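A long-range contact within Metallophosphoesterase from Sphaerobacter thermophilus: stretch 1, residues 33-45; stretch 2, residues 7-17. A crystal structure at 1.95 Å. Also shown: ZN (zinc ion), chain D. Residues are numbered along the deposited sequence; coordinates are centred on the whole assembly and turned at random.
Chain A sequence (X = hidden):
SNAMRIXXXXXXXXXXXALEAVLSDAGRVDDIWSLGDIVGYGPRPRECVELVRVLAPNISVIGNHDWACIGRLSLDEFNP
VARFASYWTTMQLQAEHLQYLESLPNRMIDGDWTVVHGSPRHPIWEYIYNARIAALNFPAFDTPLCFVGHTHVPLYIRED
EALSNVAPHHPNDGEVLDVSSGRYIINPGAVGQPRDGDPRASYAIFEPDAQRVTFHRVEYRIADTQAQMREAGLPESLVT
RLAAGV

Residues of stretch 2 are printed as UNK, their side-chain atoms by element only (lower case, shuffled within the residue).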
ATOM      1  N   TRP A  33       5.339   7.024   4.773  1.00 21.89           N
ATOM      2  CA  TRP A  33       5.509   6.807   3.336  1.00 21.99           C
ATOM      3  C   TRP A  33       4.342   6.019   2.760  1.00 21.35           C
ATOM      4  O   TRP A  33       3.985   4.981   3.307  1.00 21.31           O
ATOM      5  CB  TRP A  33       6.766   5.993   3.021  1.00 22.25           C
ATOM      6  CG  TRP A  33       8.077   6.545   3.468  1.00 23.30           C
ATOM      7  CD1 TRP A  33       8.355   7.810   3.940  1.00 24.55           C
ATOM      8  CD2 TRP A  33       9.316   5.851   3.427  1.00 23.77           C
ATOM      9  NE1 TRP A  33       9.700   7.915   4.222  1.00 24.56           N
ATOM     10  CE2 TRP A  33      10.315   6.737   3.900  1.00 25.07           C
ATOM     11  CE3 TRP A  33       9.688   4.557   3.035  1.00 26.18           C
ATOM     12  CZ2 TRP A  33      11.666   6.362   4.017  1.00 26.89           C
ATOM     13  CZ3 TRP A  33      11.059   4.188   3.141  1.00 28.36           C
ATOM     14  CH2 TRP A  33      12.007   5.082   3.640  1.00 26.66           C
ATOM     15  N   SER A  34       3.763   6.508   1.664  1.00 20.01           N
ATOM     16  CA  SER A  34       2.654   5.822   1.002  1.00 20.02           C
ATOM     17  C   SER A  34       3.117   5.178  -0.303  1.00 20.64           C
ATOM     18  O   SER A  34       3.741   5.828  -1.163  1.00 20.57           O
ATOM     19  CB  SER A  34       1.499   6.800   0.737  1.00 19.80           C
ATOM     20  OG  SER A  34       0.508   6.229  -0.144  1.00 22.50           O
ATOM     21  N   LEU A  35       2.806   3.896  -0.456  1.00 20.77           N
ATOM     22  CA  LEU A  35       3.136   3.186  -1.669  1.00 21.07           C
ATOM     23  C   LEU A  35       1.983   3.124  -2.672  1.00 20.55           C
ATOM     24  O   LEU A  35       2.013   2.331  -3.608  1.00 20.69           O
ATOM     25  CB  LEU A  35       3.655   1.776  -1.311  1.00 21.42           C
ATOM     26  CG  LEU A  35       5.110   1.652  -0.884  1.00 24.19           C
ATOM     27  CD1 LEU A  35       5.514   2.667   0.191  1.00 24.24           C
ATOM     28  CD2 LEU A  35       5.469   0.172  -0.429  1.00 27.50           C
ATOM     29  N   GLY A  36       0.981   3.981  -2.516  1.00 20.84           N
ATOM     30  CA  GLY A  36      -0.033   4.107  -3.566  1.00 20.85           C
ATOM     31  C   GLY A  36      -1.251   3.245  -3.341  1.00 20.85           C
ATOM     32  O   GLY A  36      -1.344   2.524  -2.321  1.00 20.58           O
ATOM     33  N   ASP A  37      -2.186   3.307  -4.301  1.00 20.66           N
ATOM     34  CA  ASP A  37      -3.527   2.756  -4.123  1.00 20.53           C
ATOM     35  C   ASP A  37      -4.207   3.305  -2.854  1.00 20.27           C
ATOM     36  O   ASP A  37      -4.702   2.557  -2.007  1.00 20.32           O
ATOM     37  CB  ASP A  37      -3.529   1.218  -4.146  1.00 20.27           C
ATOM     38  CG  ASP A  37      -3.537   0.651  -5.557  1.00 20.97           C
ATOM     39  OD1 ASP A  37      -3.497   1.419  -6.549  1.00 23.31           O
ATOM     40  OD2 ASP A  37      -3.566  -0.574  -5.690  1.00 24.15           O
ATOM     41  N   ILE A  38      -4.228   4.635  -2.766  1.00 20.03           N
ATOM     42  CA  ILE A  38      -4.986   5.360  -1.780  1.00 19.97           C
ATOM     43  C   ILE A  38      -6.509   5.194  -1.986  1.00 20.23           C
ATOM     44  O   ILE A  38      -7.273   5.246  -1.031  1.00 20.36           O
ATOM     45  CB  ILE A  38      -4.628   6.852  -1.881  1.00 20.13           C
ATOM     46  CG1 ILE A  38      -3.094   7.036  -1.899  1.00 22.19           C
ATOM     47  CG2 ILE A  38      -5.219   7.618  -0.746  1.00 21.97           C
ATOM     48  CD1 ILE A  38      -2.618   8.508  -2.153  1.00 23.10           C
ATOM     49  N   VAL A  39      -6.940   5.027  -3.240  1.00 20.55           N
ATOM     50  CA  VAL A  39      -8.372   4.963  -3.558  1.00 20.66           C
ATOM     51  C   VAL A  39      -8.664   3.648  -4.237  1.00 21.41           C
ATOM     52  O   VAL A  39      -7.738   2.874  -4.535  1.00 22.19           O
ATOM     53  CB  VAL A  39      -8.836   6.143  -4.487  1.00 20.45           C
ATOM     54  CG1 VAL A  39      -8.538   7.526  -3.850  1.00 21.54           C
ATOM     55  CG2 VAL A  39      -8.155   6.037  -5.879  1.00 19.69           C
ATOM     56  N   GLY A  40      -9.945   3.417  -4.514  1.00 22.05           N
ATOM     57  CA  GLY A  40     -10.417   2.187  -5.157  1.00 22.76           C
ATOM     58  C   GLY A  40     -10.958   1.235  -4.114  1.00 23.11           C
ATOM     59  O   GLY A  40     -10.367   1.112  -3.025  1.00 23.51           O
ATOM     60  N   TYR A  41     -12.079   0.579  -4.418  1.00 23.13           N
ATOM     61  CA  TYR A  41     -12.710  -0.409  -3.517  1.00 24.76           C
ATOM     62  C   TYR A  41     -13.436   0.180  -2.298  1.00 25.43           C
ATOM     63  O   TYR A  41     -14.607  -0.105  -2.088  1.00 26.91           O
ATOM     64  CB  TYR A  41     -11.701  -1.470  -3.006  1.00 24.55           C
ATOM     65  CG  TYR A  41     -10.974  -2.261  -4.058  1.00 27.14           C
ATOM     66  CD1 TYR A  41     -11.663  -2.857  -5.107  1.00 28.76           C
ATOM     67  CD2 TYR A  41      -9.586  -2.407  -4.008  1.00 28.26           C
ATOM     68  CE1 TYR A  41     -11.003  -3.589  -6.072  1.00 32.38           C
ATOM     69  CE2 TYR A  41      -8.903  -3.150  -4.972  1.00 30.51           C
ATOM     70  CZ  TYR A  41      -9.624  -3.731  -5.998  1.00 33.37           C
ATOM     71  OH  TYR A  41      -8.991  -4.465  -6.966  1.00 36.34           O
ATOM     72  N   GLY A  42     -12.748   0.988  -1.492  1.00 25.04           N
ATOM     73  CA  GLY A  42     -13.317   1.461  -0.221  1.00 24.41           C
ATOM     74  C   GLY A  42     -14.237   2.678  -0.326  1.00 24.57           C
ATOM     75  O   GLY A  42     -14.311   3.317  -1.372  1.00 24.61           O
ATOM     76  N   PRO A  43     -14.954   2.995   0.771  1.00 24.67           N
ATOM     77  CA  PRO A  43     -15.993   4.031   0.804  1.00 24.96           C
ATOM     78  C   PRO A  43     -15.538   5.466   1.036  1.00 24.36           C
ATOM     79  O   PRO A  43     -16.367   6.378   0.981  1.00 24.81           O
ATOM     80  CB  PRO A  43     -16.867   3.591   1.998  1.00 25.02           C
ATOM     81  CG  PRO A  43     -15.853   3.007   2.946  1.00 25.60           C
ATOM     82  CD  PRO A  43     -14.799   2.331   2.083  1.00 23.80           C
ATOM     83  N   ARG A  44     -14.249   5.683   1.298  1.00 24.19           N
ATOM     84  CA  ARG A  44     -13.805   7.029   1.684  1.00 23.91           C
ATOM     85  C   ARG A  44     -12.597   7.500   0.885  1.00 22.78           C
ATOM     86  O   ARG A  44     -11.562   7.842   1.473  1.00 22.60           O
ATOM     87  CB  ARG A  44     -13.530   7.117   3.210  1.00 23.47           C
ATOM     88  CG  ARG A  44     -14.777   6.983   4.139  1.00 25.63           C
ATOM     89  CD  ARG A  44     -15.759   8.159   4.000  1.00 27.09           C
ATOM     90  NE  ARG A  44     -16.963   8.028   4.845  1.00 28.10           N
ATOM     91  CZ  ARG A  44     -18.126   7.523   4.447  1.00 28.54           C
ATOM     92  NH1 ARG A  44     -18.257   7.046   3.211  1.00 29.00           N
ATOM     93  NH2 ARG A  44     -19.159   7.467   5.300  1.00 27.19           N
ATOM     94  N   PRO A  45     -12.710   7.528  -0.459  1.00 23.03           N
ATOM     95  CA  PRO A  45     -11.520   7.943  -1.233  1.00 22.43           C
ATOM     96  C   PRO A  45     -11.068   9.383  -0.995  1.00 22.82           C
ATOM     97  O   PRO A  45      -9.847   9.621  -0.911  1.00 22.21           O
ATOM     98  CB  PRO A  45     -11.934   7.707  -2.699  1.00 22.55           C
ATOM     99  CG  PRO A  45     -13.478   7.697  -2.649  1.00 23.57           C
ATOM    100  CD  PRO A  45     -13.815   7.090  -1.331  1.00 22.92           C
ATOM    101  N   UNK A   7       6.726   5.224   9.370  1.00 23.86           N
ATOM    102  CA  UNK A   7       5.564   4.402   9.069  1.00 22.93           C
ATOM    103  C   UNK A   7       5.473   4.175   7.559  1.00 22.70           C
ATOM    104  O   UNK A   7       5.419   5.111   6.802  1.00 22.95           O
ATOM    105  c   UNK A   7       2.778   2.987   9.660  1.00 22.65           C
ATOM    106  c   UNK A   7       2.941   4.448   9.199  1.00 22.12           C
ATOM    107  c   UNK A   7       1.764   5.260   9.710  1.00 21.04           C
ATOM    108  c   UNK A   7       4.285   5.052   9.644  1.00 21.74           C
ATOM    109  N   UNK A   8       5.456   2.923   7.137  1.00 22.36           N
ATOM    110  CA  UNK A   8       5.308   2.592   5.726  1.00 21.89           C
ATOM    111  C   UNK A   8       3.958   1.937   5.498  1.00 21.51           C
ATOM    112  O   UNK A   8       3.643   0.920   6.129  1.00 21.42           O
ATOM    113  c   UNK A   8       9.022   1.525   5.017  1.00 22.94           C
ATOM    114  c   UNK A   8       7.826   2.324   5.514  1.00 21.70           C
ATOM    115  c   UNK A   8       6.451   1.668   5.220  1.00 21.93           C
ATOM    116  c   UNK A   8       6.255   1.357   3.699  1.00 21.04           C
ATOM    117  N   UNK A   9       3.160   2.521   4.602  1.00 21.03           N
ATOM    118  CA  UNK A   9       1.819   2.016   4.321  1.00 20.64           C
ATOM    119  C   UNK A   9       1.596   1.864   2.825  1.00 20.40           C
ATOM    120  O   UNK A   9       2.245   2.544   1.995  1.00 19.89           O
ATOM    121  c   UNK A   9      -0.393   5.317   4.862  1.00 23.99           C
ATOM    122  c   UNK A   9       0.734   4.388   4.384  1.00 22.07           C
ATOM    123  c   UNK A   9       0.658   2.932   4.927  1.00 20.62           C
ATOM    124  c   UNK A   9       0.668   2.863   6.469  1.00 22.45           C
ATOM    125  N   UNK A  10       0.674   0.984   2.482  1.00 19.54           N
ATOM    126  CA  UNK A  10       0.313   0.756   1.101  1.00 19.74           C
ATOM    127  C   UNK A  10      -1.130   0.297   1.024  1.00 19.96           C
ATOM    128  O   UNK A  10      -1.666  -0.278   1.993  1.00 21.16           O
ATOM    129  o   UNK A  10       1.067  -0.368  -0.927  1.00 21.61           O
ATOM    130  c   UNK A  10       1.233  -0.305   0.480  1.00 19.85           C
ATOM    131  N   UNK A  11      -1.757   0.554  -0.120  1.00 19.13           N
ATOM    132  CA  UNK A  11      -3.041  -0.055  -0.454  1.00 19.68           C
ATOM    133  C   UNK A  11      -4.107   0.262   0.595  1.00 19.35           C
ATOM    134  O   UNK A  11      -4.843  -0.610   1.077  1.00 19.54           O
ATOM    135  c   UNK A  11      -1.888  -1.841  -1.889  1.00 20.83           C
ATOM    136  c   UNK A  11      -2.864  -1.574  -0.738  1.00 19.80           C
ATOM    137  o   UNK A  11      -0.710  -2.202  -1.618  1.00 22.67           O
ATOM    138  o   UNK A  11      -2.288  -1.675  -3.071  1.00 21.79           O
ATOM    139  N   UNK A  12      -4.176   1.539   0.937  1.00 19.34           N
ATOM    140  CA  UNK A  12      -5.219   2.061   1.804  1.00 19.38           C
ATOM    141  C   UNK A  12      -6.601   1.817   1.171  1.00 19.76           C
ATOM    142  O   UNK A  12      -7.559   1.420   1.848  1.00 20.90           O
ATOM    143  c   UNK A  12      -4.964   3.558   2.107  1.00 18.14           C
ATOM    144  c   UNK A  12      -6.175   4.170   2.849  1.00 18.44           C
ATOM    145  c   UNK A  12      -3.643   3.700   2.926  1.00 17.18           C
ATOM    146  N   UNK A  13      -6.706   2.029  -0.135  1.00 20.33           N
ATOM    147  CA  UNK A  13      -7.933   1.692  -0.836  1.00 19.63           C
ATOM    148  C   UNK A  13      -9.152   2.290  -0.158  1.00 20.40           C
ATOM    149  O   UNK A  13     -10.135   1.595   0.109  1.00 20.44           O
ATOM    150  c   UNK A  13      -7.240  -0.355  -2.180  1.00 19.75           C
ATOM    151  n   UNK A  13      -5.816  -1.343  -3.532  1.00 19.67           N
ATOM    152  c   UNK A  13      -8.063   0.161  -1.036  1.00 20.56           C
ATOM    153  c   UNK A  13      -6.250  -1.278  -2.228  1.00 18.72           C
ATOM    154  c   UNK A  13      -6.521  -0.492  -4.261  1.00 21.53           C
ATOM    155  n   UNK A  13      -7.379   0.128  -3.464  1.00 20.67           N
ATOM    156  N   UNK A  14      -9.065   3.586   0.152  1.00 20.06           N
ATOM    157  CA  UNK A  14     -10.218   4.345   0.577  1.00 20.81           C
ATOM    158  C   UNK A  14     -10.855   3.784   1.860  1.00 21.70           C
ATOM    159  O   UNK A  14     -12.021   4.034   2.152  1.00 22.51           O
ATOM    160  c   UNK A  14     -11.241   4.415  -0.612  1.00 20.94           C
ATOM    161  N   UNK A  15     -10.071   3.033   2.630  1.00 21.32           N
ATOM    162  CA  UNK A  15     -10.548   2.465   3.887  1.00 21.79           C
ATOM    163  C   UNK A  15     -10.071   3.372   5.043  1.00 21.09           C
ATOM    164  O   UNK A  15      -9.021   3.152   5.649  1.00 20.99           O
ATOM    165  c   UNK A  15     -10.757   0.238   5.162  1.00 23.14           C
ATOM    166  c   UNK A  15     -10.062   1.010   4.026  1.00 21.67           C
ATOM    167  o   UNK A  15     -11.285   0.813   6.126  1.00 23.56           O
ATOM    168  n   UNK A  15     -10.766  -1.076   5.031  1.00 23.75           N
ATOM    169  N   UNK A  16     -10.861   4.406   5.306  1.00 21.06           N
ATOM    170  CA  UNK A  16     -10.531   5.448   6.288  1.00 22.22           C
ATOM    171  C   UNK A  16     -10.470   4.870   7.691  1.00 22.59           C
ATOM    172  O   UNK A  16      -9.577   5.210   8.461  1.00 22.96           O
ATOM    173  c   UNK A  16     -12.516   8.774   7.095  1.00 25.65           C
ATOM    174  c   UNK A  16     -11.566   6.602   6.241  1.00 22.34           C
ATOM    175  c   UNK A  16     -11.397   7.772   7.245  1.00 23.73           C
ATOM    176  c   UNK A  16     -10.055   8.453   7.090  1.00 27.68           C
ATOM    177  N   UNK A  17     -11.387   3.963   8.004  1.00 22.61           N
ATOM    178  CA  UNK A  17     -11.422   3.375   9.340  1.00 23.41           C
ATOM    179  C   UNK A  17     -10.096   2.598   9.565  1.00 23.45           C
ATOM    180  O   UNK A  17      -9.484   2.726  10.617  1.00 23.99           O
ATOM    181  c   UNK A  17     -12.657   1.799  10.894  1.00 25.88           C
ATOM    182  c   UNK A  17     -12.642   2.474   9.522  1.00 23.14           C
ATOM    183  c   UNK A  17     -13.933   3.312   9.311  1.00 25.86           C
TER
HETATM  184 ZN    ZN D 301      -3.955  -2.280  -4.316  1.00 29.84          ZN
HETATM  185  O   HOH W   1      -5.163  -3.546  -6.032  1.00 26.74           O

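Position 7 has four side-chain carbons, forked at the second. Its backbone O accepts a hydrogen bond from Trp 33 N at 2.8 Å. This is Leu 7.

Position 8 has four carbons, forked at the first, with one arm two carbons long. The end of the long arm lies 3.7 Å from Trp 33 CE3, and the short arm lies 3.8 Å from Leu 35 CD1. This is Ile 8; it shares a sheet face with Trp 33.

Position 9 has the same four-carbon pattern, turned to the other face with Ser 34. Its backbone N bonds Trp 33 O and its O accepts from Leu 35 N, both at 2.9 Å. This is Ile 9.

Position 10 has one carbon, then one oxygen. The oxygen is 3.4 Å from Leu 35 CB. This is Ser 10.

Position 11 has two carbons, the second carrying two oxygens. One oxygen binds the zinc ion at 2.2 Å and sits 3.1 Å from Asp 37 OD2, which binds the same metal. The other accepts a hydrogen bond from Ser 10 OG at 2.6 Å. The acidic group fits Asp 11. Its backbone N bonds Gly 36 O at 3.0 Å.

Position 12 has one carbon carrying two more, one of them 4.2 Å from Ile 38 O. This is Val 12, which opens a type I' turn.

Position 13 has one carbon, then a five-membered ring of three carbons and two nitrogens. One nitrogen binds zinc at 2.2 Å; the other lies 3.0 Å from Val 39 O and 3.2 Å from Gly 40 O. Asp 37 CB covers one ring face; the edge of Tyr 41 meets the opposite one. This is His 13. NE2 holds the metal; ND1 donates to Val 39 O and weakly to Gly 40 O.

Position 14 has one carbon, 3.3 Å from Gly 42 O and 3.4 Å from Pro 45 N. This is Ala 14. Its N bonds Ile 38 O at 2.7 Å, and its O accepts from Arg 44 N at 2.9 Å.

Position 15 has two carbons, the second bearing one oxygen and one nitrogen. It caps the following helix: Asn 15.

Position 16 has four carbons, forked at the second; its CB is 3.6 Å from Arg 44 CB: Leu 16.

Position 17, one carbon carrying two, makes no contact: Val 17.

The contact starts as two parallel strands and continues as paired loops. Backbone hydrogen bonds hold the loops together, while Asp 11, His 13 and Asp 37 join them through zinc. Gly 42 leaves room for the turn: a CB there would clash with His 13 O.

Stretch 2 (7-17) LIISDVHANLV
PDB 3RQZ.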